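Local coordinates for protein demethylmenaquinone Methyltransferase (Thermus thermophilus, PDB 1J3L) that is an RraA-like protein that assembles as three chains, each built around a mixed beta sheet, at residues A29-V35 with S141-E147; F22-R28 with P105-L111; R34-V40 with G57-D63; E16-V21 with V132-E136. All coordinates share one frame. Residue numbers count along the deposited sequence, not the author numbering.

Interaction 1: residues A29-V35 with S141-E147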
loop_
_atom_site.group_PDB
_atom_site.type_symbol
_atom_site.label_atom_id
_atom_site.label_comp_id
_atom_site.label_asym_id
_atom_site.label_seq_id
_atom_site.Cartn_x
_atom_site.Cartn_y
_atom_site.Cartn_z
ATOM N N ALA A 29 -2.175 7.959 15.348
ATOM C CA ALA A 29 -1.306 7.002 14.677
ATOM C C ALA A 29 -0.907 5.934 15.691
ATOM O O ALA A 29 -0.670 4.781 15.341
ATOM C CB ALA A 29 -0.060 7.707 14.132
ATOM N N ARG A 30 -0.855 6.332 16.956
ATOM C CA ARG A 30 -0.478 5.414 18.026
ATOM C C ARG A 30 -1.580 5.314 19.070
ATOM O O ARG A 30 -2.109 6.330 19.534
ATOM C CB ARG A 30 0.826 5.883 18.684
ATOM C CG ARG A 30 2.019 5.901 17.738
ATOM C CD ARG A 30 3.264 6.437 18.415
ATOM N NE ARG A 30 4.448 6.296 17.568
ATOM C CZ ARG A 30 5.636 6.836 17.837
ATOM N NH1 ARG A 30 5.814 7.560 18.935
ATOM N NH2 ARG A 30 6.648 6.664 17.000
ATOM N N PHE A 31 -1.920 4.079 19.426
ATOM C CA PHE A 31 -2.950 3.796 20.414
ATOM C C PHE A 31 -2.752 2.375 20.940
ATOM O O PHE A 31 -2.021 1.579 20.348
ATOM C CB PHE A 31 -4.347 3.932 19.794
ATOM C CG PHE A 31 -4.612 2.965 18.672
ATOM C CD1 PHE A 31 -4.088 3.190 17.403
ATOM C CD2 PHE A 31 -5.389 1.826 18.886
ATOM C CE1 PHE A 31 -4.334 2.287 16.342
ATOM C CE2 PHE A 31 -5.644 0.915 17.843
ATOM C CZ PHE A 31 -5.115 1.151 16.565
ATOM N N ALA A 32 -3.413 2.061 22.051
ATOM C CA ALA A 32 -3.298 0.748 22.666
ATOM C C ALA A 32 -4.441 0.494 23.643
ATOM O O ALA A 32 -5.121 1.424 24.070
ATOM C CB ALA A 32 -1.961 0.647 23.390
ATOM N N GLY A 33 -4.656 -0.766 24.003
ATOM C CA GLY A 33 -5.722 -1.061 24.942
ATOM C C GLY A 33 -6.099 -2.523 25.048
ATOM O O GLY A 33 -5.570 -3.376 24.326
ATOM N N ARG A 34 -7.015 -2.810 25.970
ATOM C CA ARG A 34 -7.506 -4.158 26.178
ATOM C C ARG A 34 -8.323 -4.523 24.939
ATOM O O ARG A 34 -9.226 -3.785 24.549
ATOM C CB ARG A 34 -8.389 -4.212 27.433
ATOM C CG ARG A 34 -8.799 -5.623 27.827
ATOM C CD ARG A 34 -9.701 -5.644 29.058
ATOM N NE ARG A 34 -9.961 -7.010 29.513
ATOM C CZ ARG A 34 -9.073 -7.780 30.141
ATOM N NH1 ARG A 34 -7.857 -7.326 30.400
ATOM N NH2 ARG A 34 -9.400 -9.009 30.513
ATOM N N VAL A 35 -8.000 -5.658 24.332
ATOM C CA VAL A 35 -8.675 -6.125 23.130
ATOM C C VAL A 35 -10.084 -6.668 23.336
ATOM O O VAL A 35 -10.374 -7.384 24.294
ATOM C CB VAL A 35 -7.839 -7.233 22.410
ATOM C CG1 VAL A 35 -8.615 -7.807 21.247
ATOM C CG2 VAL A 35 -6.518 -6.665 21.922
ATOM N N SER A 141 -6.645 -9.743 25.523
ATOM C CA SER A 141 -5.208 -9.535 25.390
ATOM C C SER A 141 -5.010 -8.033 25.290
ATOM O O SER A 141 -5.979 -7.295 25.147
ATOM C CB SER A 141 -4.677 -10.228 24.133
ATOM O OG SER A 141 -5.432 -9.852 22.996
ATOM N N PHE A 142 -3.765 -7.581 25.380
ATOM C CA PHE A 142 -3.465 -6.156 25.287
ATOM C C PHE A 142 -2.918 -5.872 23.893
ATOM O O PHE A 142 -2.031 -6.576 23.410
ATOM C CB PHE A 142 -2.422 -5.752 26.336
ATOM C CG PHE A 142 -2.201 -4.264 26.441
ATOM C CD1 PHE A 142 -3.203 -3.426 26.915
ATOM C CD2 PHE A 142 -0.987 -3.702 26.064
ATOM C CE1 PHE A 142 -2.995 -2.044 27.015
ATOM C CE2 PHE A 142 -0.769 -2.330 26.157
ATOM C CZ PHE A 142 -1.778 -1.498 26.633
ATOM N N LEU A 143 -3.460 -4.852 23.236
ATOM C CA LEU A 143 -2.999 -4.508 21.904
ATOM C C LEU A 143 -2.267 -3.180 21.881
ATOM O O LEU A 143 -2.636 -2.225 22.564
ATOM C CB LEU A 143 -4.166 -4.487 20.913
ATOM C CG LEU A 143 -3.821 -4.147 19.457
ATOM C CD1 LEU A 143 -4.888 -4.702 18.520
ATOM C CD2 LEU A 143 -3.697 -2.640 19.297
ATOM N N LEU A 144 -1.211 -3.144 21.085
ATOM C CA LEU A 144 -0.394 -1.961 20.922
ATOM C C LEU A 144 -0.331 -1.705 19.432
ATOM O O LEU A 144 -0.161 -2.631 18.643
ATOM C CB LEU A 144 1.006 -2.207 21.487
ATOM C CG LEU A 144 1.251 -1.726 22.919
ATOM C CD1 LEU A 144 2.279 -2.596 23.611
ATOM C CD2 LEU A 144 1.698 -0.278 22.881
ATOM N N ALA A 145 -0.477 -0.447 19.041
ATOM C CA ALA A 145 -0.440 -0.115 17.630
ATOM C C ALA A 145 0.305 1.172 17.351
ATOM O O ALA A 145 0.087 2.193 18.013
ATOM C CB ALA A 145 -1.862 -0.023 17.081
ATOM N N ASP A 146 1.194 1.107 16.363
ATOM C CA ASP A 146 1.967 2.265 15.936
ATOM C C ASP A 146 2.477 2.051 14.509
ATOM O O ASP A 146 2.106 1.077 13.859
ATOM C CB ASP A 146 3.135 2.534 16.904
ATOM C CG ASP A 146 4.120 1.384 16.976
ATOM O OD1 ASP A 146 4.467 0.829 15.914
ATOM O OD2 ASP A 146 4.563 1.047 18.096
ATOM N N GLU A 147 3.326 2.961 14.034
ATOM C CA GLU A 147 3.881 2.890 12.684
ATOM C C GLU A 147 4.629 1.605 12.328
ATOM O O GLU A 147 4.812 1.309 11.150
ATOM C CB GLU A 147 4.816 4.073 12.432
ATOM C CG GLU A 147 6.092 4.058 13.258
ATOM C CD GLU A 147 5.950 4.757 14.606
ATOM O OE1 GLU A 147 4.837 5.222 14.939
ATOM O OE2 GLU A 147 6.964 4.845 15.333
#
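Two neighbouring antiparallel strands of the large mixed sheet meet here: strand 31-35, the first part of strand 31-39, and strand 142-146, with axes 4.6 Å apart at closest approach and N-to-C directions at 158°. The ladder is regular. Phe31 and Ala145 form a hydrogen-bonded pair (Phe31 N to Ala145 O 3.1 Å, Ala145 N to Phe31 O 2.9 Å), as do Gly33 and Leu143 (Gly33 N to Leu143 O 2.9 Å, Leu143 N to Gly33 O 2.8 Å). Val35 N to Ser141 O, 2.7 Å, ends the run. Gly33 has nearly fully extended backbone angles (167/176), at which a CB would jam against the preceding carbonyl. The sheet of this RraA-like protein continues beyond both strands: the backbone of Arg34 bonds to Gly57 and Val59, and those of Phe142 and Leu144 to Leu153 and Leu151. On one face Leu143 packs on Val59 and Phe61, and the Phe31 ring lies over Ala145, a CH-pi contact with CB 3.7 Å from the ring centroid and 23° off its normal. The other carries Ala32, whose CB approaches Leu144 CD2 (3.8 Å) and Phe142 CZ (3.9 Å). Past the end of the ladder, Arg30 and Glu147 form a two-pronged salt bridge, NE to OE1 at 2.9 Å and NH2 to OE2 at a very short 2.5 Å; Glu147 OE2 also pairs with Arg4.

Interaction 2: residues F22-R28 with P105-L111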
loop_
_atom_site.group_PDB
_atom_site.type_symbol
_atom_site.label_atom_id
_atom_site.label_comp_id
_atom_site.label_asym_id
_atom_site.label_seq_id
_atom_site.Cartn_x
_atom_site.Cartn_y
_atom_site.Cartn_z
ATOM N N PHE A 22 -1.967 -2.244 7.348
ATOM C CA PHE A 22 -3.254 -1.577 7.468
ATOM C C PHE A 22 -3.037 -0.086 7.203
ATOM O O PHE A 22 -1.974 0.446 7.486
ATOM C CB PHE A 22 -3.831 -1.740 8.877
ATOM C CG PHE A 22 -4.204 -3.146 9.231
ATOM C CD1 PHE A 22 -3.237 -4.058 9.639
ATOM C CD2 PHE A 22 -5.538 -3.554 9.188
ATOM C CE1 PHE A 22 -3.592 -5.363 10.007
ATOM C CE2 PHE A 22 -5.904 -4.858 9.552
ATOM C CZ PHE A 22 -4.929 -5.762 9.964
ATOM N N LYS A 23 -4.029 0.591 6.648
ATOM C CA LYS A 23 -3.874 2.015 6.422
ATOM C C LYS A 23 -4.365 2.684 7.696
ATOM O O LYS A 23 -5.239 2.159 8.374
ATOM C CB LYS A 23 -4.703 2.468 5.223
ATOM C CG LYS A 23 -4.388 1.689 3.951
ATOM C CD LYS A 23 -4.850 2.409 2.691
ATOM C CE LYS A 23 -4.593 1.556 1.453
ATOM N NZ LYS A 23 -4.707 2.337 0.184
ATOM N N SER A 24 -3.777 3.819 8.046
ATOM C CA SER A 24 -4.194 4.531 9.236
ATOM C C SER A 24 -5.216 5.577 8.804
ATOM O O SER A 24 -4.901 6.490 8.045
ATOM C CB SER A 24 -2.985 5.195 9.905
ATOM O OG SER A 24 -3.266 5.532 11.250
ATOM N N PHE A 25 -6.444 5.443 9.292
ATOM C CA PHE A 25 -7.510 6.369 8.933
ATOM C C PHE A 25 -7.926 7.298 10.084
ATOM O O PHE A 25 -8.544 8.337 9.853
ATOM C CB PHE A 25 -8.747 5.585 8.459
ATOM C CG PHE A 25 -8.548 4.823 7.173
ATOM C CD1 PHE A 25 -8.621 5.466 5.945
ATOM C CD2 PHE A 25 -8.332 3.448 7.193
ATOM C CE1 PHE A 25 -8.492 4.749 4.755
ATOM C CE2 PHE A 25 -8.200 2.725 6.018
ATOM C CZ PHE A 25 -8.281 3.374 4.789
ATOM N N GLY A 26 -7.601 6.919 11.316
ATOM C CA GLY A 26 -7.982 7.728 12.467
ATOM C C GLY A 26 -7.062 8.897 12.752
ATOM O O GLY A 26 -6.038 9.069 12.097
ATOM N N GLY A 27 -7.430 9.712 13.734
ATOM C CA GLY A 27 -6.610 10.859 14.090
ATOM C C GLY A 27 -5.419 10.478 14.956
ATOM O O GLY A 27 -4.540 11.303 15.195
ATOM N N ARG A 28 -5.388 9.236 15.439
ATOM C CA ARG A 28 -4.270 8.774 16.270
ATOM C C ARG A 28 -3.471 7.711 15.529
ATOM O O ARG A 28 -4.023 6.681 15.135
ATOM C CB ARG A 28 -4.763 8.161 17.589
ATOM C CG ARG A 28 -5.617 9.066 18.456
ATOM C CD ARG A 28 -4.850 10.225 19.064
ATOM N NE ARG A 28 -5.736 11.018 19.916
ATOM C CZ ARG A 28 -5.391 12.144 20.533
ATOM N NH1 ARG A 28 -4.162 12.635 20.407
ATOM N NH2 ARG A 28 -6.284 12.789 21.273
ATOM N N PRO A 105 -10.281 11.751 17.118
ATOM C CA PRO A 105 -9.079 11.427 17.897
ATOM C C PRO A 105 -9.025 10.047 18.530
ATOM O O PRO A 105 -8.968 9.915 19.748
ATOM C CB PRO A 105 -9.014 12.560 18.927
ATOM C CG PRO A 105 -10.463 12.872 19.172
ATOM C CD PRO A 105 -11.091 12.789 17.787
ATOM N N ILE A 106 -9.054 9.026 17.679
ATOM C CA ILE A 106 -8.959 7.632 18.090
ATOM C C ILE A 106 -8.156 6.934 17.005
ATOM O O ILE A 106 -7.995 7.463 15.904
ATOM C CB ILE A 106 -10.333 6.915 18.171
ATOM C CG1 ILE A 106 -11.005 6.910 16.795
ATOM C CG2 ILE A 106 -11.200 7.566 19.227
ATOM C CD1 ILE A 106 -12.275 6.097 16.748
ATOM N N GLY A 107 -7.641 5.757 17.326
ATOM C CA GLY A 107 -6.893 5.002 16.345
ATOM C C GLY A 107 -7.872 4.267 15.459
ATOM O O GLY A 107 -8.877 3.750 15.951
ATOM N N LEU A 108 -7.608 4.245 14.157
ATOM C CA LEU A 108 -8.473 3.546 13.208
ATOM C C LEU A 108 -7.695 2.936 12.033
ATOM O O LEU A 108 -7.288 3.639 11.104
ATOM C CB LEU A 108 -9.557 4.491 12.674
ATOM C CG LEU A 108 -10.574 5.009 13.692
ATOM C CD1 LEU A 108 -11.537 5.963 13.002
ATOM C CD2 LEU A 108 -11.327 3.838 14.312
ATOM N N LEU A 109 -7.501 1.622 12.085
ATOM C CA LEU A 109 -6.785 0.909 11.036
ATOM C C LEU A 109 -7.745 0.054 10.225
ATOM O O LEU A 109 -8.717 -0.495 10.751
ATOM C CB LEU A 109 -5.705 -0.002 11.628
ATOM C CG LEU A 109 -4.727 0.622 12.620
ATOM C CD1 LEU A 109 -3.667 -0.416 13.060
ATOM C CD2 LEU A 109 -4.079 1.827 11.965
ATOM N N ALA A 110 -7.474 -0.045 8.932
ATOM C CA ALA A 110 -8.293 -0.849 8.048
ATOM C C ALA A 110 -7.431 -1.186 6.846
ATOM O O ALA A 110 -6.380 -0.581 6.647
ATOM C CB ALA A 110 -9.525 -0.073 7.622
ATOM N N LEU A 111 -7.864 -2.160 6.056
ATOM C CA LEU A 111 -7.115 -2.560 4.874
ATOM C C LEU A 111 -7.365 -1.566 3.752
ATOM O O LEU A 111 -6.510 -1.346 2.899
ATOM C CB LEU A 111 -7.529 -3.973 4.439
ATOM C CG LEU A 111 -7.191 -5.090 5.436
ATOM C CD1 LEU A 111 -7.777 -6.409 4.963
ATOM C CD2 LEU A 111 -5.675 -5.188 5.608
HETATM O O HOH W 1 -5.501 5.739 13.231
#
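Backbone hydrogen bonds hold the short strand 23-24 against strand 107-110. Lys23 and Ala110 form an antiparallel hydrogen-bonded pair, with Lys23 N to Ala110 O at 2.6 Å and Ala110 N to Lys23 O at 3.2 Å, and Ser24 faces Leu109 in the adjoining non-hydrogen-bonded pair. Leu108 O then accepts from Phe25 N (2.7 Å) and, weakly, from Gly26 N (3.3 Å), while Arg28 N reaches Ile106 O at 3.2 Å. The Arg28 side chain adds a weak bond from NE to Pro105 O, 3.4 Å. Gly26 comes so close that an ideal CB would clash with Ile106 O and Leu108 N, so the approach depends on its lack of a side chain.

A water fills the gap where the two segments separate: it accepts from Leu108 N (2.7 Å) and weakly from Gly26 N (3.1 Å), donates to Arg28 O (2.6 Å) and bonds to Ser24 OG (3.0 Å).

Apolar contacts complete the join. Leu111 CD2 sits over the Phe22 ring, 4.2 Å from its centroid, as a CH-pi contact; Phe22 CB meets Leu109 CB at 3.8 Å, and Phe25 CE2 meets Ala110 CB at 3.5 Å.

On its other edge strand 107-110 pairs in parallel with strand 88-92, through the backbones of Gly107 and Leu109. Leu108 packs on Ala78 of helix 75-83 and, together with Phe25, on Leu101 of helix 98-101.

Interaction 3: residues R34-V40 with G57-D63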
loop_
_atom_site.group_PDB
_atom_site.type_symbol
_atom_site.label_atom_id
_atom_site.label_comp_id
_atom_site.label_asym_id
_atom_site.label_seq_id
_atom_site.Cartn_x
_atom_site.Cartn_y
_atom_site.Cartn_z
ATOM N N ARG A 34 -7.015 -2.810 25.970
ATOM C CA ARG A 34 -7.506 -4.158 26.178
ATOM C C ARG A 34 -8.323 -4.523 24.939
ATOM O O ARG A 34 -9.226 -3.785 24.549
ATOM C CB ARG A 34 -8.389 -4.212 27.433
ATOM C CG ARG A 34 -8.799 -5.623 27.827
ATOM C CD ARG A 34 -9.701 -5.644 29.058
ATOM N NE ARG A 34 -9.961 -7.010 29.513
ATOM C CZ ARG A 34 -9.073 -7.780 30.141
ATOM N NH1 ARG A 34 -7.857 -7.326 30.400
ATOM N NH2 ARG A 34 -9.400 -9.009 30.513
ATOM N N VAL A 35 -8.000 -5.658 24.332
ATOM C CA VAL A 35 -8.675 -6.125 23.130
ATOM C C VAL A 35 -10.084 -6.668 23.336
ATOM O O VAL A 35 -10.374 -7.384 24.294
ATOM C CB VAL A 35 -7.839 -7.233 22.410
ATOM C CG1 VAL A 35 -8.615 -7.807 21.247
ATOM C CG2 VAL A 35 -6.518 -6.665 21.922
ATOM N N ARG A 36 -10.946 -6.311 22.395
ATOM C CA ARG A 36 -12.334 -6.739 22.352
ATOM C C ARG A 36 -12.452 -7.208 20.899
ATOM O O ARG A 36 -12.074 -6.479 19.986
ATOM C CB ARG A 36 -13.251 -5.543 22.593
ATOM C CG ARG A 36 -14.643 -5.916 23.018
ATOM C CD ARG A 36 -14.732 -6.129 24.519
ATOM N NE ARG A 36 -16.024 -6.705 24.874
ATOM C CZ ARG A 36 -17.198 -6.124 24.647
ATOM N NH1 ARG A 36 -17.256 -4.934 24.064
ATOM N NH2 ARG A 36 -18.317 -6.741 24.994
ATOM N N THR A 37 -12.961 -8.408 20.671
ATOM C CA THR A 37 -13.055 -8.916 19.308
ATOM C C THR A 37 -14.464 -9.007 18.760
ATOM O O THR A 37 -15.455 -8.929 19.493
ATOM C CB THR A 37 -12.430 -10.315 19.182
ATOM O OG1 THR A 37 -13.222 -11.264 19.914
ATOM C CG2 THR A 37 -11.011 -10.307 19.731
ATOM N N LEU A 38 -14.530 -9.198 17.448
ATOM C CA LEU A 38 -15.792 -9.305 16.748
ATOM C C LEU A 38 -15.541 -9.904 15.370
ATOM O O LEU A 38 -14.578 -9.545 14.685
ATOM C CB LEU A 38 -16.408 -7.915 16.627
ATOM C CG LEU A 38 -17.776 -7.733 15.997
ATOM C CD1 LEU A 38 -18.796 -8.599 16.711
ATOM C CD2 LEU A 38 -18.157 -6.260 16.086
ATOM N N ARG A 39 -16.394 -10.837 14.979
ATOM C CA ARG A 39 -16.275 -11.468 13.677
ATOM C C ARG A 39 -17.575 -11.243 12.934
ATOM O O ARG A 39 -18.652 -11.555 13.438
ATOM C CB ARG A 39 -16.011 -12.967 13.813
ATOM C CG ARG A 39 -15.957 -13.683 12.473
ATOM C CD ARG A 39 -15.664 -15.165 12.628
ATOM N NE ARG A 39 -14.349 -15.402 13.215
ATOM C CZ ARG A 39 -14.147 -16.005 14.382
ATOM N NH1 ARG A 39 -15.181 -16.441 15.095
ATOM N NH2 ARG A 39 -12.911 -16.171 14.839
ATOM N N VAL A 40 -17.469 -10.672 11.741
ATOM C CA VAL A 40 -18.633 -10.411 10.915
ATOM C C VAL A 40 -18.194 -10.468 9.469
ATOM O O VAL A 40 -17.008 -10.616 9.160
ATOM C CB VAL A 40 -19.243 -9.011 11.165
ATOM C CG1 VAL A 40 -19.712 -8.896 12.587
ATOM C CG2 VAL A 40 -18.214 -7.913 10.838
ATOM N N GLY A 57 -10.186 2.501 27.677
ATOM C CA GLY A 57 -8.977 1.693 27.671
ATOM C C GLY A 57 -9.071 0.411 26.863
ATOM O O GLY A 57 -8.379 -0.565 27.154
ATOM N N GLN A 58 -9.918 0.396 25.838
ATOM C CA GLN A 58 -10.067 -0.810 25.030
ATOM C C GLN A 58 -9.866 -0.599 23.538
ATOM O O GLN A 58 -9.981 0.507 23.025
ATOM C CB GLN A 58 -11.449 -1.430 25.266
ATOM C CG GLN A 58 -11.722 -1.779 26.726
ATOM C CD GLN A 58 -13.192 -2.019 27.005
ATOM O OE1 GLN A 58 -13.757 -3.026 26.595
ATOM N NE2 GLN A 58 -13.821 -1.078 27.698
ATOM N N VAL A 59 -9.563 -1.690 22.850
ATOM C CA VAL A 59 -9.372 -1.667 21.417
ATOM C C VAL A 59 -10.273 -2.728 20.794
ATOM O O VAL A 59 -10.213 -3.897 21.172
ATOM C CB VAL A 59 -7.917 -1.989 21.048
ATOM C CG1 VAL A 59 -7.787 -2.179 19.545
ATOM C CG2 VAL A 59 -7.019 -0.866 21.500
ATOM N N LEU A 60 -11.112 -2.326 19.847
ATOM C CA LEU A 60 -11.983 -3.287 19.196
ATOM C C LEU A 60 -11.308 -3.762 17.912
ATOM O O LEU A 60 -10.905 -2.964 17.067
ATOM C CB LEU A 60 -13.346 -2.666 18.880
ATOM C CG LEU A 60 -14.374 -3.630 18.272
ATOM C CD1 LEU A 60 -14.816 -4.623 19.342
ATOM C CD2 LEU A 60 -15.579 -2.860 17.713
ATOM N N PHE A 61 -11.163 -5.071 17.794
ATOM C CA PHE A 61 -10.550 -5.680 16.628
ATOM C C PHE A 61 -11.690 -6.340 15.859
ATOM O O PHE A 61 -12.291 -7.304 16.333
ATOM C CB PHE A 61 -9.517 -6.728 17.060
ATOM C CG PHE A 61 -8.478 -7.026 16.019
ATOM C CD1 PHE A 61 -8.841 -7.492 14.767
ATOM C CD2 PHE A 61 -7.136 -6.856 16.298
ATOM C CE1 PHE A 61 -7.875 -7.778 13.806
ATOM C CE2 PHE A 61 -6.163 -7.143 15.341
ATOM C CZ PHE A 61 -6.536 -7.606 14.099
ATOM N N VAL A 62 -11.998 -5.804 14.685
ATOM C CA VAL A 62 -13.079 -6.340 13.867
ATOM C C VAL A 62 -12.554 -7.177 12.722
ATOM O O VAL A 62 -11.850 -6.676 11.840
ATOM C CB VAL A 62 -13.943 -5.220 13.263
ATOM C CG1 VAL A 62 -15.115 -5.819 12.523
ATOM C CG2 VAL A 62 -14.410 -4.286 14.354
ATOM N N ASP A 63 -12.886 -8.458 12.749
ATOM C CA ASP A 63 -12.468 -9.360 11.685
ATOM C C ASP A 63 -13.583 -9.367 10.639
ATOM O O ASP A 63 -14.656 -9.921 10.880
ATOM C CB ASP A 63 -12.270 -10.772 12.230
ATOM C CG ASP A 63 -11.742 -11.714 11.186
ATOM O OD1 ASP A 63 -12.113 -11.554 10.005
ATOM O OD2 ASP A 63 -10.963 -12.616 11.545
#
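Strands 34-39 and 58-63 run parallel, their axes 4.4 Å apart at closest and inclined at 29°, and seven backbone hydrogen bonds join the segments. Arg34 N donates to Gly57 O (2.9 Å) and Arg34 O accepts from Val59 N (2.7 Å). Arg36 N to Val59 O and Phe61 N to Arg36 O, both 2.8 Å, repeat the pattern; Leu38 N to Phe61 O (3.1 Å) is bent and weak, but Asp63 N to Leu38 O (2.8 Å) and Val40 N to Asp63 O (3.0 Å) restore it. The alternate residues Val35, Thr37 and Arg39 turn their backbones to the other side, bonding Ser141, Asp127 and Glu125. Several polar side chains pair elsewhere: Arg36 with Asp127 and Glu53, Arg39 with Glu125 and Pro129, Thr37 with Val128, Gln58 NE2 with Glu54 O and Ala56 O, Asp63 OD1 with Gly65 N. This is a beta-alpha-beta crossover, whose helix 45-51 lies over the face carrying Arg36, Leu38 and Leu60, while Val35, Val59 and Phe61 face Leu143 of strand 142-146.

Interaction 4: residues E16-V21 with V132-E136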
loop_
_atom_site.group_PDB
_atom_site.type_symbol
_atom_site.label_atom_id
_atom_site.label_comp_id
_atom_site.label_asym_id
_atom_site.label_seq_id
_atom_site.Cartn_x
_atom_site.Cartn_y
_atom_site.Cartn_z
ATOM N N GLU A 16 2.400 -11.804 20.062
ATOM C CA GLU A 16 2.117 -12.032 18.654
ATOM C C GLU A 16 2.199 -10.668 17.992
ATOM O O GLU A 16 1.888 -9.659 18.615
ATOM C CB GLU A 16 0.716 -12.610 18.484
ATOM C CG GLU A 16 0.604 -14.086 18.803
ATOM C CD GLU A 16 1.127 -14.948 17.682
ATOM O OE1 GLU A 16 2.323 -14.808 17.351
ATOM O OE2 GLU A 16 0.343 -15.757 17.132
ATOM N N ALA A 17 2.624 -10.633 16.736
ATOM C CA ALA A 17 2.754 -9.367 16.029
ATOM C C ALA A 17 2.233 -9.425 14.592
ATOM O O ALA A 17 2.302 -10.461 13.921
ATOM C CB ALA A 17 4.221 -8.919 16.035
ATOM N N LEU A 18 1.694 -8.301 14.139
ATOM C CA LEU A 18 1.187 -8.181 12.785
ATOM C C LEU A 18 1.918 -7.025 12.111
ATOM O O LEU A 18 2.181 -5.993 12.736
ATOM C CB LEU A 18 -0.322 -7.918 12.796
ATOM C CG LEU A 18 -1.194 -9.143 13.077
ATOM C CD1 LEU A 18 -2.648 -8.748 13.196
ATOM C CD2 LEU A 18 -1.008 -10.140 11.956
ATOM N N PRO A 19 2.293 -7.199 10.834
ATOM C CA PRO A 19 2.993 -6.128 10.121
ATOM C C PRO A 19 2.033 -4.962 9.880
ATOM O O PRO A 19 0.813 -5.134 9.918
ATOM C CB PRO A 19 3.437 -6.808 8.823
ATOM C CG PRO A 19 2.360 -7.847 8.610
ATOM C CD PRO A 19 2.147 -8.398 9.989
HETATM N N MSE A 20 2.588 -3.780 9.650
HETATM C CA MSE A 20 1.769 -2.604 9.401
HETATM C C MSE A 20 1.280 -2.609 7.956
HETATM O O MSE A 20 1.760 -1.844 7.128
HETATM C CB MSE A 20 2.569 -1.324 9.697
HETATM C CG MSE A 20 1.755 -0.035 9.563
HETATM SE SE MSE A 20 -0.094 -0.266 10.085
HETATM C CE MSE A 20 0.165 -0.643 11.950
ATOM N N VAL A 21 0.327 -3.491 7.667
ATOM C CA VAL A 21 -0.249 -3.622 6.334
ATOM C C VAL A 21 -1.668 -3.034 6.323
ATOM O O VAL A 21 -2.469 -3.299 5.427
ATOM C CB VAL A 21 -0.287 -5.100 5.896
ATOM C CG1 VAL A 21 1.128 -5.649 5.843
ATOM C CG2 VAL A 21 -1.130 -5.920 6.866
ATOM N N VAL A 132 -6.167 -13.705 12.398
ATOM C CA VAL A 132 -5.948 -12.685 11.377
ATOM C C VAL A 132 -4.531 -12.708 10.815
ATOM O O VAL A 132 -3.557 -12.565 11.559
ATOM C CB VAL A 132 -6.253 -11.271 11.938
ATOM C CG1 VAL A 132 -5.947 -10.211 10.888
ATOM C CG2 VAL A 132 -7.718 -11.185 12.356
ATOM N N LEU A 133 -4.429 -12.870 9.497
ATOM C CA LEU A 133 -3.135 -12.936 8.825
ATOM C C LEU A 133 -2.208 -13.850 9.610
ATOM O O LEU A 133 -1.112 -13.458 10.006
ATOM C CB LEU A 133 -2.504 -11.544 8.689
ATOM C CG LEU A 133 -3.161 -10.551 7.718
ATOM C CD1 LEU A 133 -2.371 -9.252 7.713
ATOM C CD2 LEU A 133 -3.211 -11.139 6.312
ATOM N N GLY A 134 -2.683 -15.067 9.847
ATOM C CA GLY A 134 -1.905 -16.058 10.565
ATOM C C GLY A 134 -1.741 -15.843 12.056
ATOM O O GLY A 134 -1.231 -16.718 12.750
ATOM N N VAL A 135 -2.172 -14.692 12.560
ATOM C CA VAL A 135 -2.036 -14.414 13.981
ATOM C C VAL A 135 -3.359 -14.487 14.731
ATOM O O VAL A 135 -4.392 -14.005 14.266
ATOM C CB VAL A 135 -1.392 -13.038 14.216
ATOM C CG1 VAL A 135 -1.310 -12.747 15.698
ATOM C CG2 VAL A 135 -0.006 -13.019 13.615
ATOM N N GLU A 136 -3.310 -15.109 15.902
ATOM C CA GLU A 136 -4.482 -15.271 16.747
ATOM C C GLU A 136 -4.707 -14.022 17.594
ATOM O O GLU A 136 -3.789 -13.529 18.252
ATOM C CB GLU A 136 -4.295 -16.497 17.656
ATOM C CG GLU A 136 -5.414 -16.727 18.669
ATOM C CD GLU A 136 -5.174 -17.949 19.559
ATOM O OE1 GLU A 136 -4.178 -17.955 20.319
ATOM O OE2 GLU A 136 -5.984 -18.903 19.496
#
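Although both segments contain strand residues, they are not paired with each other: the nearest CA atoms, those of Glu16 and Val135, stay 6.7 Å apart, and apolar side chains pack on one another and on the backbone carbonyls Ala17 O and Val132 O. The 132-136 segment is the tip of a two-residue beta hairpin. A type I' turn runs from Val132 to Val135, closed by Val132 N to Val135 O at 2.6 Å and Val135 N to Val132 O at 2.7 Å; its central residues Leu133 (45/54) and Gly134 (73/-8) have the positive phi angles that define this turn.

The tip lies against Leu18. Leu18 CD2 touches Val135 CG2 (3.5 Å), Val132 O (3.5 Å) and Leu133 CB (3.9 Å), so one methyl group reaches both ends of the turn. Val135 turns its CB toward the strand and also meets Glu16, with CG1 3.4 Å from Glu16 CB. Farther along, Leu133 CD1 rests on Val21 CG2 at 3.7 Å. Between these contacts the chain bends through an inverse gamma turn, with a weak Val21 N to Pro19 O bond of 2.8 Å, centred on Met20, a selenomethionine whose backbone bonds to the second subunit.

Strand 16-18 bonds instead to strand 149-153, through Glu16 with Leu152 and Leu18 with Leu150, and the hairpin packs on the sheet, Val135 on Leu152 and Val132 on Phe61 of strand 58-63.

Interactions 1 and 3 share Arg34 and Val35 and place strand 31-39 between strands 142-146 and 58-63; Leu143 CD1 meets Phe61 CD2 at 3.8 Å, and the centres of the two interactions are 11 Å apart. Interaction 2 adjoins interaction 1, also 11 Å between centres, where Phe31 CD1 lies 3.5 Å from Gly107 CA, but it stays about 5 Å from interaction 3 at the nearest atoms. Interaction 4 reaches the other three: Phe61 CE1 lies 3.7 Å from Val132 CG2, Leu109 CD1 4.0 Å from Met20 CE, and Asp146 O 3.2 Å from Met20 CE. The bound magnesium ion is about 11 Å from the Arg34 side chain, not in contact with it.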